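Local coordinates for protein pullulanase (Klebsiella oxytoca, PDB 2YOC) that hydrolyses alpha-1,6-glucosidic linkages in pullulan and related dextrins and is a substrate of a type 2 secretion system, at residues Asn70-Leu76 / Lys106-Asn112; Leu289-Val294 / Gln335-Lys341; Gln305-Tyr311 / Ala343-Met349; Asp722-Asp726 / Tyr800-Gly805; Asp763-His767 / Asp787-Ala791. One frame throughout, in Å; residues are numbered along the deposited sequence.

In the fold
Contact 1 lies in the bacterial pullulanase-associated domain, with its centre about 47 Å from that of contact 3. Contacts 2 and 3 belong to one carbohydrate-binding module 48, where their strands follow one another and join the same antiparallel sheet. Their centres are 15 Å apart, and L340 CD2 meets V310 CG1 at 4.0 Å. The centres of contacts 3 and 4 are 51 Å apart. Contacts 4 and 5 lie in the chain that links strands 718-720 and 814-816 of the eight-stranded parallel barrel, which in this family carries the active site. Their centres are 14 Å apart and their nearest atoms about 5 Å. Helix 762-776 belongs to contact 5 and also touches Y800 of contact 4.

Contact 1: Asn70-Leu76 / Lys106-Asn112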
# COMPACT_ATOMS: atom_id res chain seq x y z
N ASN B 70 -44.54 11.87 -31.27
CA ASN B 70 -43.83 12.91 -30.51
C ASN B 70 -44.03 14.31 -31.12
O ASN B 70 -44.52 14.40 -32.25
CB ASN B 70 -42.35 12.54 -30.24
CG ASN B 70 -41.30 12.89 -31.29
OD1 ASN B 70 -41.57 13.10 -32.48
ND2 ASN B 70 -40.04 12.90 -30.86
N GLU B 71 -43.64 15.37 -30.38
CA GLU B 71 -43.74 16.79 -30.76
C GLU B 71 -43.25 17.08 -32.19
O GLU B 71 -43.81 17.95 -32.85
CB GLU B 71 -43.01 17.71 -29.75
CG GLU B 71 -43.07 17.33 -28.27
CD GLU B 71 -44.41 16.98 -27.63
OE1 GLU B 71 -45.23 17.90 -27.41
OE2 GLU B 71 -44.61 15.78 -27.30
N THR B 72 -42.24 16.32 -32.66
CA THR B 72 -41.67 16.41 -34.00
C THR B 72 -42.51 15.61 -35.02
O THR B 72 -43.19 16.21 -35.86
CB THR B 72 -40.16 16.05 -33.98
OG1 THR B 72 -39.50 16.76 -32.93
CG2 THR B 72 -39.46 16.35 -35.31
N CYS B 73 -42.49 14.25 -34.94
CA CYS B 73 -43.21 13.35 -35.85
C CYS B 73 -44.47 12.73 -35.21
O CYS B 73 -44.40 11.66 -34.59
CB CYS B 73 -42.27 12.29 -36.43
SG CYS B 73 -40.93 12.94 -37.47
N ASP B 74 -45.62 13.40 -35.41
CA ASP B 74 -46.92 13.04 -34.83
C ASP B 74 -48.02 12.51 -35.79
O ASP B 74 -49.15 12.26 -35.35
CB ASP B 74 -47.45 14.20 -33.95
CG ASP B 74 -47.38 15.61 -34.55
OD1 ASP B 74 -47.02 15.74 -35.75
OD2 ASP B 74 -47.67 16.59 -33.83
N ALA B 75 -47.69 12.31 -37.09
CA ALA B 75 -48.64 11.85 -38.12
C ALA B 75 -49.18 10.40 -37.98
O ALA B 75 -50.09 10.03 -38.73
CB ALA B 75 -48.07 12.10 -39.51
N LEU B 76 -48.66 9.61 -37.02
CA LEU B 76 -49.08 8.22 -36.76
C LEU B 76 -50.53 8.12 -36.27
O LEU B 76 -51.04 9.04 -35.64
CB LEU B 76 -48.16 7.55 -35.72
CG LEU B 76 -46.72 7.26 -36.13
CD1 LEU B 76 -45.76 8.32 -35.59
CD2 LEU B 76 -46.30 5.92 -35.65
N LYS B 106 -52.56 12.03 -40.62
CA LYS B 106 -52.41 13.04 -41.67
C LYS B 106 -51.36 12.63 -42.73
O LYS B 106 -50.31 12.10 -42.37
CB LYS B 106 -52.10 14.44 -41.08
CG LYS B 106 -50.85 14.53 -40.19
CD LYS B 106 -50.53 15.95 -39.77
CE LYS B 106 -49.24 16.05 -38.99
NZ LYS B 106 -49.33 15.36 -37.67
N GLU B 107 -51.66 12.90 -44.03
CA GLU B 107 -50.76 12.62 -45.16
C GLU B 107 -49.53 13.56 -45.20
O GLU B 107 -48.61 13.33 -45.99
CB GLU B 107 -51.53 12.65 -46.50
CG GLU B 107 -52.38 11.41 -46.78
CD GLU B 107 -52.81 11.25 -48.23
OE1 GLU B 107 -53.20 12.26 -48.85
OE2 GLU B 107 -52.76 10.11 -48.74
N SER B 108 -49.54 14.62 -44.35
CA SER B 108 -48.48 15.62 -44.17
C SER B 108 -47.63 15.29 -42.91
O SER B 108 -48.02 14.45 -42.10
CB SER B 108 -49.10 17.01 -44.06
OG SER B 108 -48.14 17.98 -43.70
N GLY B 109 -46.48 15.93 -42.78
CA GLY B 109 -45.59 15.75 -41.64
C GLY B 109 -44.62 14.59 -41.76
O GLY B 109 -44.03 14.38 -42.83
N CYS B 110 -44.43 13.85 -40.65
CA CYS B 110 -43.50 12.72 -40.55
C CYS B 110 -43.91 11.69 -39.48
O CYS B 110 -44.81 11.95 -38.69
CB CYS B 110 -42.07 13.21 -40.34
SG CYS B 110 -41.83 14.18 -38.83
N ILE B 111 -43.21 10.53 -39.45
CA ILE B 111 -43.45 9.43 -38.50
C ILE B 111 -42.13 8.90 -37.89
O ILE B 111 -41.09 8.94 -38.56
CB ILE B 111 -44.25 8.29 -39.18
CG1 ILE B 111 -43.60 7.84 -40.52
CG2 ILE B 111 -45.71 8.70 -39.37
CD1 ILE B 111 -43.99 6.45 -41.08
N ASN B 112 -42.18 8.41 -36.63
CA ASN B 112 -41.01 7.83 -35.92
C ASN B 112 -41.04 6.30 -36.00
O ASN B 112 -41.90 5.66 -35.38
CB ASN B 112 -40.95 8.26 -34.45
CG ASN B 112 -40.88 9.74 -34.19
OD1 ASN B 112 -39.84 10.39 -34.40
ND2 ASN B 112 -41.96 10.28 -33.66
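The disulfide C73-C110 ties the loop that follows strand 63-68 to the adjoining strand 110-117, the central strand of a three-stranded antiparallel sheet in the pullulanase-associated domain. The sulfurs are 2.0 Å apart with a C-S-S-C torsion of -97°. Beside the bridge an Asx motif shapes the loop: N70 OD1 accepts from C73 N (2.9 Å) almost in line with its C=O bond. The same oxygen takes a second hydrogen bond from N112 ND2 at 3.1 Å, from above the carbonyl plane, and the two amide planes stand 88° apart. N112 ND2 also donates to W68 O at the end of strand 63-68, so one amide nitrogen joins that strand to the loop residue N70.

On the other flank the methyl of A75 rests against I111 CG2 and the aliphatic part of K106, and L76 crosses I111 at about a right angle, CG to CG2 3.7 Å. A75 N makes a weak bond to C110 O. N70 also packs on N84 of the second subunit, which brings this corner close to a chain interface. K106 runs extended past A75 and turns only at its last bond (chi4 -66°), bringing NZ above the carboxylate plane of D74, 3.0 Å from OD1, in a salt bridge.

Contact 2: Leu289-Val294 / Gln335-Lys341; sequences LADGGV and QGGSDLK
V294 and L289 stand on the two strands of a tight beta hairpin, and the chain from Q335 to K341 wraps along it at one end of the antiparallel sheet of the carbohydrate-binding module 48. The hairpin turns through a type II beta turn from A290 to G293. V294 carries the largest share of the contact. Its backbone pairs with G336 as an antiparallel hydrogen-bonded pair: V294 N donates to G336 O at 2.8 Å, nearly straight, and G336 N returns the bond to V294 O at 3.0 Å. With chi1 at 47°, CG1 sits between the backbone N and carbonyl carbon, which turns this methyl over the bend where strand 331-336 ends. There it meets the carbonyl of G337 and, at 3.7 Å, L340 CD1 from the short 3-10 segment 338-340.

L289 reaches the same segment from the neighbouring strand. Its CG lies opposite the backbone N (chi1 175°), and its two methyls part: CD2 packs on K341 CB at 3.6 Å, the two side chains crossing at about a right angle, while CD1 lies against S338. The lysine continues extended past this apolar touch to a salt bridge with D386.

S338 lies beside the turn, its OG 3.3 Å from G293 CA, close to the glycine backbone. On the far side Q335 bends at chi2 so that its amide turns back alongside the G292-V294 backbone. Its NE2 donates to a water at 2.9 Å, and that water gives a weak bond to G293 O.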
# COMPACT_ATOMS: atom_id res chain seq x y z
N LEU B 289 5.29 36.00 -50.98
CA LEU B 289 5.73 37.24 -51.62
C LEU B 289 7.12 37.57 -51.15
O LEU B 289 7.34 37.93 -49.99
CB LEU B 289 4.76 38.41 -51.33
CG LEU B 289 5.16 39.81 -51.84
CD1 LEU B 289 5.01 39.95 -53.34
CD2 LEU B 289 4.34 40.85 -51.13
N ALA B 290 8.07 37.41 -52.05
CA ALA B 290 9.48 37.62 -51.79
C ALA B 290 10.06 38.44 -52.90
O ALA B 290 9.32 38.97 -53.73
CB ALA B 290 10.20 36.29 -51.73
N ASP B 291 11.41 38.57 -52.92
CA ASP B 291 12.11 39.29 -53.97
C ASP B 291 12.00 38.36 -55.17
O ASP B 291 11.96 37.14 -55.00
CB ASP B 291 13.57 39.56 -53.57
CG ASP B 291 13.75 40.22 -52.21
OD1 ASP B 291 12.79 40.87 -51.72
OD2 ASP B 291 14.84 40.06 -51.62
N GLY B 292 11.77 38.95 -56.32
CA GLY B 292 11.55 38.19 -57.54
C GLY B 292 10.09 37.89 -57.80
O GLY B 292 9.79 37.22 -58.78
N GLY B 293 9.18 38.36 -56.93
CA GLY B 293 7.75 38.12 -57.11
C GLY B 293 7.05 37.33 -56.04
O GLY B 293 7.44 37.36 -54.87
N VAL B 294 5.96 36.66 -56.40
CA VAL B 294 5.16 35.90 -55.43
C VAL B 294 4.93 34.51 -55.91
O VAL B 294 4.41 34.32 -57.01
CB VAL B 294 3.85 36.61 -54.99
CG1 VAL B 294 3.07 37.14 -56.19
CG2 VAL B 294 2.96 35.69 -54.13
N GLN B 335 3.78 31.34 -60.16
CA GLN B 335 4.58 32.53 -59.91
C GLN B 335 4.01 33.72 -60.68
O GLN B 335 3.75 33.63 -61.89
CB GLN B 335 6.07 32.27 -60.23
CG GLN B 335 7.00 33.45 -59.92
CD GLN B 335 7.85 33.27 -58.67
OE1 GLN B 335 8.42 32.20 -58.40
NE2 GLN B 335 8.00 34.35 -57.90
N GLY B 336 3.82 34.81 -59.94
CA GLY B 336 3.32 36.09 -60.45
C GLY B 336 4.17 37.23 -59.94
O GLY B 336 4.97 37.05 -59.00
N GLY B 337 3.99 38.41 -60.54
CA GLY B 337 4.75 39.61 -60.17
C GLY B 337 4.58 40.11 -58.76
O GLY B 337 3.64 39.73 -58.05
N SER B 338 5.48 40.99 -58.33
CA SER B 338 5.40 41.58 -56.99
C SER B 338 4.23 42.58 -56.90
O SER B 338 3.87 43.03 -55.81
CB SER B 338 6.74 42.19 -56.58
OG SER B 338 7.63 41.21 -56.06
N ASP B 339 3.62 42.89 -58.08
CA ASP B 339 2.44 43.75 -58.25
C ASP B 339 1.25 43.16 -57.47
O ASP B 339 0.42 43.93 -56.95
CB ASP B 339 2.08 43.92 -59.73
CG ASP B 339 2.59 42.82 -60.67
OD1 ASP B 339 2.03 41.69 -60.62
OD2 ASP B 339 3.53 43.10 -61.44
N LEU B 340 1.20 41.83 -57.31
CA LEU B 340 0.14 41.13 -56.60
C LEU B 340 0.10 41.39 -55.09
O LEU B 340 -0.84 40.95 -54.43
CB LEU B 340 0.15 39.63 -56.93
CG LEU B 340 0.01 39.29 -58.41
CD1 LEU B 340 0.50 37.91 -58.70
CD2 LEU B 340 -1.41 39.43 -58.88
N LYS B 341 1.07 42.13 -54.54
CA LYS B 341 1.03 42.43 -53.09
C LYS B 341 -0.32 43.11 -52.75
O LYS B 341 -0.63 44.18 -53.30
CB LYS B 341 2.21 43.33 -52.68
CG LYS B 341 2.23 43.80 -51.23
CD LYS B 341 3.27 44.92 -51.03
CE LYS B 341 3.64 45.22 -49.59
NZ LYS B 341 4.21 46.60 -49.45
O HOH W 1 8.98 34.62 -55.18

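Contact 3: Gln305-Tyr311 / Ala343-Met349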
# COMPACT_ATOMS: atom_id res chain seq x y z
N GLN B 305 -7.11 19.23 -60.84
CA GLN B 305 -6.74 20.58 -61.28
C GLN B 305 -6.77 21.59 -60.11
O GLN B 305 -7.60 21.45 -59.19
CB GLN B 305 -7.61 21.06 -62.45
CG GLN B 305 -7.01 22.22 -63.24
CD GLN B 305 -5.62 21.95 -63.78
OE1 GLN B 305 -5.36 20.92 -64.43
NE2 GLN B 305 -4.70 22.89 -63.52
N VAL B 306 -5.85 22.57 -60.13
CA VAL B 306 -5.76 23.69 -59.19
C VAL B 306 -5.40 24.93 -60.01
O VAL B 306 -4.48 24.87 -60.83
CB VAL B 306 -4.74 23.50 -58.03
CG1 VAL B 306 -4.91 24.59 -56.97
CG2 VAL B 306 -4.85 22.12 -57.40
N ASP B 307 -6.12 26.06 -59.79
CA ASP B 307 -5.89 27.37 -60.43
C ASP B 307 -5.86 28.47 -59.36
O ASP B 307 -6.62 28.38 -58.38
CB ASP B 307 -7.03 27.73 -61.42
CG ASP B 307 -7.25 26.86 -62.65
OD1 ASP B 307 -6.51 25.87 -62.83
OD2 ASP B 307 -8.19 27.16 -63.44
N VAL B 308 -5.03 29.51 -59.52
CA VAL B 308 -5.06 30.63 -58.59
C VAL B 308 -6.07 31.58 -59.21
O VAL B 308 -5.98 31.86 -60.41
CB VAL B 308 -3.71 31.38 -58.38
CG1 VAL B 308 -3.77 32.27 -57.14
CG2 VAL B 308 -2.53 30.42 -58.30
N VAL B 309 -7.04 32.03 -58.43
CA VAL B 309 -8.04 32.99 -58.92
C VAL B 309 -7.67 34.26 -58.19
O VAL B 309 -7.59 34.23 -56.96
CB VAL B 309 -9.51 32.57 -58.62
CG1 VAL B 309 -10.50 33.52 -59.27
CG2 VAL B 309 -9.77 31.14 -59.07
N VAL B 310 -7.39 35.33 -58.93
CA VAL B 310 -6.99 36.60 -58.34
C VAL B 310 -8.15 37.59 -58.45
O VAL B 310 -8.73 37.76 -59.53
CB VAL B 310 -5.66 37.14 -58.96
CG1 VAL B 310 -5.21 38.44 -58.31
CG2 VAL B 310 -4.55 36.10 -58.89
N TYR B 311 -8.49 38.21 -57.31
CA TYR B 311 -9.59 39.15 -57.18
C TYR B 311 -9.18 40.57 -56.86
O TYR B 311 -8.23 40.80 -56.10
CB TYR B 311 -10.54 38.69 -56.07
CG TYR B 311 -11.31 37.44 -56.40
CD1 TYR B 311 -12.51 37.51 -57.09
CD2 TYR B 311 -10.86 36.20 -55.99
CE1 TYR B 311 -13.26 36.37 -57.34
CE2 TYR B 311 -11.59 35.04 -56.26
CZ TYR B 311 -12.78 35.13 -56.94
OH TYR B 311 -13.51 34.00 -57.24
N ALA B 343 -3.35 41.66 -53.34
CA ALA B 343 -4.45 41.06 -54.09
C ALA B 343 -5.12 39.93 -53.30
O ALA B 343 -4.47 39.25 -52.47
CB ALA B 343 -3.97 40.52 -55.44
N PHE B 344 -6.43 39.76 -53.55
CA PHE B 344 -7.23 38.73 -52.94
C PHE B 344 -7.18 37.51 -53.83
O PHE B 344 -6.99 37.63 -55.03
CB PHE B 344 -8.66 39.22 -52.68
CG PHE B 344 -8.74 40.25 -51.58
CD1 PHE B 344 -8.62 39.88 -50.25
CD2 PHE B 344 -8.96 41.59 -51.88
CE1 PHE B 344 -8.70 40.83 -49.23
CE2 PHE B 344 -9.08 42.53 -50.87
CZ PHE B 344 -8.92 42.16 -49.55
N TYR B 345 -7.31 36.33 -53.23
CA TYR B 345 -7.23 35.09 -53.99
C TYR B 345 -7.87 33.94 -53.27
O TYR B 345 -8.04 33.95 -52.04
CB TYR B 345 -5.76 34.74 -54.35
CG TYR B 345 -4.93 34.24 -53.18
CD1 TYR B 345 -4.44 35.11 -52.22
CD2 TYR B 345 -4.62 32.88 -53.06
CE1 TYR B 345 -3.68 34.65 -51.15
CE2 TYR B 345 -3.88 32.40 -51.98
CZ TYR B 345 -3.42 33.29 -51.02
OH TYR B 345 -2.71 32.83 -49.93
N ARG B 346 -8.15 32.90 -54.05
CA ARG B 346 -8.63 31.61 -53.62
C ARG B 346 -8.11 30.61 -54.65
O ARG B 346 -7.79 31.01 -55.77
CB ARG B 346 -10.17 31.59 -53.61
CG ARG B 346 -10.79 32.43 -52.52
CD ARG B 346 -12.22 32.06 -52.29
NE ARG B 346 -13.05 32.35 -53.45
CZ ARG B 346 -14.20 33.01 -53.40
NH1 ARG B 346 -14.65 33.48 -52.24
NH2 ARG B 346 -14.91 33.19 -54.50
N TYR B 347 -8.02 29.34 -54.28
CA TYR B 347 -7.60 28.28 -55.18
C TYR B 347 -8.84 27.62 -55.68
O TYR B 347 -9.68 27.24 -54.87
CB TYR B 347 -6.73 27.22 -54.46
CG TYR B 347 -5.42 27.77 -53.95
CD1 TYR B 347 -4.50 28.33 -54.82
CD2 TYR B 347 -5.13 27.77 -52.59
CE1 TYR B 347 -3.31 28.88 -54.35
CE2 TYR B 347 -3.94 28.30 -52.11
CZ TYR B 347 -3.02 28.84 -53.00
OH TYR B 347 -1.83 29.36 -52.56
N ALA B 348 -8.99 27.51 -57.01
CA ALA B 348 -10.13 26.84 -57.61
C ALA B 348 -9.73 25.37 -57.79
O ALA B 348 -8.84 25.04 -58.60
CB ALA B 348 -10.47 27.46 -58.94
N MSE B 349 -10.32 24.50 -56.94
CA MSE B 349 -10.04 23.07 -56.90
C MSE B 349 -10.92 22.27 -57.85
O MSE B 349 -12.07 22.63 -58.12
CB MSE B 349 -10.30 22.54 -55.50
CG MSE B 349 -9.62 23.31 -54.39
SE MSE B 349 -7.69 23.16 -54.42
CE MSE B 349 -7.52 21.16 -54.39
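V306, V308 and V310 line up with M349, Y347 and Y345 on one face of an antiparallel strand pair in the beta-sandwich-like module 48, where F296 packs on V308 and both tyrosines and V298 on V306 and Y347. V306 CG1 lies 4.0 Å from the selenium of M349, a selenomethionine, with the two side chains side by side and pointing the same way. V308 divides its methyls between the two tyrosines, CG1 touching Y345 CD2 and CG2 meeting the Y347 ring at its edge. V310 CG1 closes the row on A343 CB (3.8 Å).

The axes of strand segments 305-311 and 344-349 run 157° apart, close to antiparallel, and six hydrogen bonds join them, two at each of the pairs D307-A348, V309-R346 and Y311-F344. Of these, Y311 N to F344 O (2.8 Å) is almost perfectly straight. On the reverse face V309 CG2 packs on A348 CB at 3.7 Å.

Polar groups lie at the ends of the rings and of the arginine. The hydroxyls of Y345 and Y347 both bond to D366 OD2. On the other face R346 crosses the Y311 side chain, its guanidinium 73° from the ring plane, and E363 gathers the pair: OE1 accepts from Y311 OH and forms a salt bridge with R346 NE.

Contact 4: Asp722-Asp726 / Tyr800-Gly805; sequences DRLRD and YNGAPG
G805 O is gripped by R723 NE and by N779 ND2, anchoring a type I' beta hairpin (turn Y800 to A803) to helix 722-729, which follows barrel strand 718-720. R723 NE meets G805 O at 2.6 Å on a lone pair in the carbonyl plane, and the oxygen is also in the plane of the guanidinium. R723 NH2 reaches the carbonyl of the preceding residue, P804 O, at 2.9 Å, so one arginine holds two successive carbonyls where the hairpin's outgoing strand ends. Its third nitrogen, NH1, forms a salt bridge with D722 OD1 (2.6 Å), which fixes the group's rotation.

The bend of R723 at chi2 (87°) lays the aliphatic part over the Y800 ring. CG stands 3.9 Å from the ring centroid in a CH-pi contact, and Y800 CD2 in turn lies over one face of the guanidinium, the two planes 36° apart. The other ring face takes N801 ND2, while L771 of helix 762-776 touches the same tyrosine.

R725 grips D726 side-on, NE and NH2 both reaching OD1 from one face of the carboxylate; its NH1 bonds to Y817. The other oxygen, D726 OD2, lies in the ring plane of Y800 and accepts from its OH at 2.5 Å.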
# COMPACT_ATOMS: atom_id res chain seq x y z
N ASP B 722 -3.83 19.13 -12.75
CA ASP B 722 -5.17 19.00 -12.22
C ASP B 722 -5.14 18.49 -10.77
O ASP B 722 -6.16 18.55 -10.09
CB ASP B 722 -6.00 18.06 -13.13
CG ASP B 722 -5.37 16.74 -13.55
OD1 ASP B 722 -4.13 16.61 -13.46
OD2 ASP B 722 -6.11 15.87 -14.05
N ARG B 723 -3.97 18.03 -10.31
CA ARG B 723 -3.78 17.49 -8.97
C ARG B 723 -4.00 18.51 -7.89
O ARG B 723 -4.85 18.28 -7.02
CB ARG B 723 -2.40 16.85 -8.82
CG ARG B 723 -2.30 15.46 -9.41
CD ARG B 723 -1.94 15.56 -10.84
NE ARG B 723 -1.45 14.30 -11.37
CZ ARG B 723 -1.97 13.71 -12.43
NH1 ARG B 723 -3.01 14.25 -13.06
NH2 ARG B 723 -1.44 12.59 -12.89
N LEU B 724 -3.24 19.62 -7.89
CA LEU B 724 -3.41 20.65 -6.86
C LEU B 724 -4.77 21.32 -7.07
O LEU B 724 -5.49 21.53 -6.09
CB LEU B 724 -2.26 21.66 -6.89
CG LEU B 724 -2.33 22.86 -5.96
CD1 LEU B 724 -0.96 23.18 -5.39
CD2 LEU B 724 -2.86 24.09 -6.69
N ARG B 725 -5.12 21.58 -8.35
CA ARG B 725 -6.35 22.23 -8.78
C ARG B 725 -7.55 21.67 -8.09
O ARG B 725 -8.26 22.41 -7.42
CB ARG B 725 -6.51 22.12 -10.29
CG ARG B 725 -7.76 22.80 -10.79
CD ARG B 725 -8.12 22.25 -12.14
NE ARG B 725 -8.68 20.91 -12.06
CZ ARG B 725 -8.75 20.07 -13.09
NH1 ARG B 725 -8.22 20.40 -14.26
NH2 ARG B 725 -9.30 18.87 -12.94
N ASP B 726 -7.75 20.36 -8.22
CA ASP B 726 -8.88 19.64 -7.64
C ASP B 726 -8.83 19.55 -6.12
O ASP B 726 -9.88 19.53 -5.48
CB ASP B 726 -8.99 18.25 -8.28
CG ASP B 726 -9.65 18.22 -9.66
OD1 ASP B 726 -10.18 19.26 -10.10
OD2 ASP B 726 -9.69 17.15 -10.26
N TYR B 800 -3.77 9.90 -7.56
CA TYR B 800 -4.69 10.94 -8.02
C TYR B 800 -5.70 10.29 -8.96
O TYR B 800 -5.50 10.26 -10.17
CB TYR B 800 -3.98 12.12 -8.67
CG TYR B 800 -4.96 13.11 -9.27
CD1 TYR B 800 -5.75 13.93 -8.46
CD2 TYR B 800 -5.08 13.25 -10.65
CE1 TYR B 800 -6.65 14.85 -9.01
CE2 TYR B 800 -5.99 14.15 -11.22
CZ TYR B 800 -6.76 14.95 -10.39
OH TYR B 800 -7.62 15.86 -10.96
N ASN B 801 -6.77 9.74 -8.38
CA ASN B 801 -7.85 9.06 -9.12
C ASN B 801 -7.33 7.91 -10.00
O ASN B 801 -7.75 7.79 -11.16
CB ASN B 801 -8.68 10.06 -9.96
CG ASN B 801 -9.18 11.31 -9.26
OD1 ASN B 801 -9.32 11.36 -8.04
ND2 ASN B 801 -9.53 12.32 -10.06
N GLY B 802 -6.42 7.12 -9.44
CA GLY B 802 -5.86 5.98 -10.16
C GLY B 802 -4.55 6.27 -10.85
O GLY B 802 -3.78 5.36 -11.20
N ALA B 803 -4.27 7.56 -11.03
CA ALA B 803 -3.05 8.03 -11.67
C ALA B 803 -1.96 8.38 -10.65
O ALA B 803 -2.27 8.75 -9.50
CB ALA B 803 -3.37 9.26 -12.51
N PRO B 804 -0.66 8.31 -11.07
CA PRO B 804 0.43 8.79 -10.20
C PRO B 804 0.23 10.31 -10.05
O PRO B 804 0.07 11.01 -11.06
CB PRO B 804 1.69 8.49 -11.02
CG PRO B 804 1.26 7.52 -12.02
CD PRO B 804 -0.11 7.90 -12.37
N GLY B 805 0.17 10.78 -8.82
CA GLY B 805 -0.04 12.19 -8.50
C GLY B 805 1.04 13.04 -9.11
O GLY B 805 0.76 13.82 -10.02

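Contact 5: Asp763-His767 / Asp787-Ala791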
# COMPACT_ATOMS: atom_id res chain seq x y z
N ASP B 763 -9.29 11.11 6.48
CA ASP B 763 -8.26 10.60 5.57
C ASP B 763 -8.47 11.18 4.20
O ASP B 763 -7.50 11.45 3.49
CB ASP B 763 -8.29 9.08 5.49
CG ASP B 763 -7.06 8.47 4.85
OD1 ASP B 763 -5.94 8.67 5.40
OD2 ASP B 763 -7.20 7.73 3.84
N GLN B 764 -9.75 11.37 3.82
CA GLN B 764 -10.09 11.97 2.54
C GLN B 764 -9.54 13.38 2.55
O GLN B 764 -8.88 13.74 1.59
CB GLN B 764 -11.61 11.98 2.31
CG GLN B 764 -12.22 10.65 1.91
CD GLN B 764 -13.66 10.85 1.52
OE1 GLN B 764 -14.51 11.23 2.33
NE2 GLN B 764 -13.96 10.64 0.24
N VAL B 765 -9.76 14.14 3.66
CA VAL B 765 -9.23 15.50 3.73
C VAL B 765 -7.68 15.56 3.76
O VAL B 765 -7.08 16.37 3.03
CB VAL B 765 -9.97 16.49 4.68
CG1 VAL B 765 -9.91 16.06 6.14
CG2 VAL B 765 -9.44 17.91 4.52
N ARG B 766 -7.05 14.66 4.52
CA ARG B 766 -5.58 14.54 4.62
C ARG B 766 -4.94 14.26 3.23
O ARG B 766 -3.83 14.73 2.97
CB ARG B 766 -5.18 13.43 5.60
CG ARG B 766 -5.09 13.86 7.03
CD ARG B 766 -4.47 12.78 7.92
NE ARG B 766 -5.17 11.50 7.86
CZ ARG B 766 -5.97 11.04 8.81
NH1 ARG B 766 -6.14 11.73 9.93
NH2 ARG B 766 -6.57 9.86 8.67
N HIS B 767 -5.63 13.48 2.38
CA HIS B 767 -5.16 13.14 1.04
C HIS B 767 -5.13 14.34 0.12
O HIS B 767 -4.29 14.42 -0.77
CB HIS B 767 -5.98 12.00 0.43
CG HIS B 767 -5.40 11.49 -0.85
ND1 HIS B 767 -6.05 11.68 -2.06
CD2 HIS B 767 -4.23 10.86 -1.09
CE1 HIS B 767 -5.28 11.13 -2.99
NE2 HIS B 767 -4.18 10.60 -2.45
N ASP B 787 3.34 10.93 3.76
CA ASP B 787 1.91 10.92 3.41
C ASP B 787 0.93 11.07 4.58
O ASP B 787 1.33 11.23 5.74
CB ASP B 787 1.57 9.77 2.45
CG ASP B 787 1.34 8.40 3.07
OD1 ASP B 787 1.63 8.23 4.28
OD2 ASP B 787 0.87 7.48 2.34
N LYS B 788 -0.38 11.00 4.25
CA LYS B 788 -1.54 11.10 5.15
C LYS B 788 -1.53 10.04 6.25
O LYS B 788 -2.25 10.20 7.23
CB LYS B 788 -2.85 11.01 4.35
CG LYS B 788 -2.98 9.75 3.49
CD LYS B 788 -4.33 9.62 2.81
CE LYS B 788 -4.44 8.30 2.08
NZ LYS B 788 -4.16 7.13 2.96
N ASP B 789 -0.73 8.97 6.06
CA ASP B 789 -0.57 7.84 6.98
C ASP B 789 0.79 7.77 7.67
O ASP B 789 1.02 6.90 8.51
CB ASP B 789 -0.85 6.53 6.25
CG ASP B 789 -2.22 6.44 5.64
OD1 ASP B 789 -3.18 7.01 6.25
OD2 ASP B 789 -2.35 5.81 4.58
N GLY B 790 1.70 8.68 7.32
CA GLY B 790 3.03 8.68 7.92
C GLY B 790 4.08 7.92 7.12
O GLY B 790 5.24 7.89 7.52
N ALA B 791 3.70 7.34 5.96
CA ALA B 791 4.64 6.65 5.08
C ALA B 791 5.43 7.63 4.21
O ALA B 791 4.89 8.66 3.78
CB ALA B 791 3.90 5.66 4.20
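D763 and D789 bring two carboxylates together, OD1 to OD1 3.3 Å with their planes within 5° of parallel, and K788 NZ bridges the two acids. The site joins helix 762-776 to a type I beta turn (D787 to G790) between the short strands 784-786 and 792-794. K788 NZ makes its shorter bond, 2.8 Å, to D789 OD2, and weaker ones to both oxygens of D763, the salt bridge to OD2 being 3.2 Å. R766 adds positive charge in a longer salt bridge from NH2 to D763 OD1, which lies in its guanidinium plane. This four-residue network probably eases the repulsion between the acids.

The lysine's chi1 of 56° sends its extended chain across the helix, past R766 and H767. K788 CB packs on R766 CB at 3.6 Å and K788 CD on H767 CB, before the chain bends at chi4 to return NZ to the acids. D770 of the same helix, one turn on from R766, takes the backbone N of K788. The backbone of G790 bonds to the third subunit, which places the turn at a chain interface. Within the turn D787 forms an Asx turn, its OD1 accepting from D789 N (3.0 Å) and A791 N (2.8 Å) on opposite faces of the carboxylate.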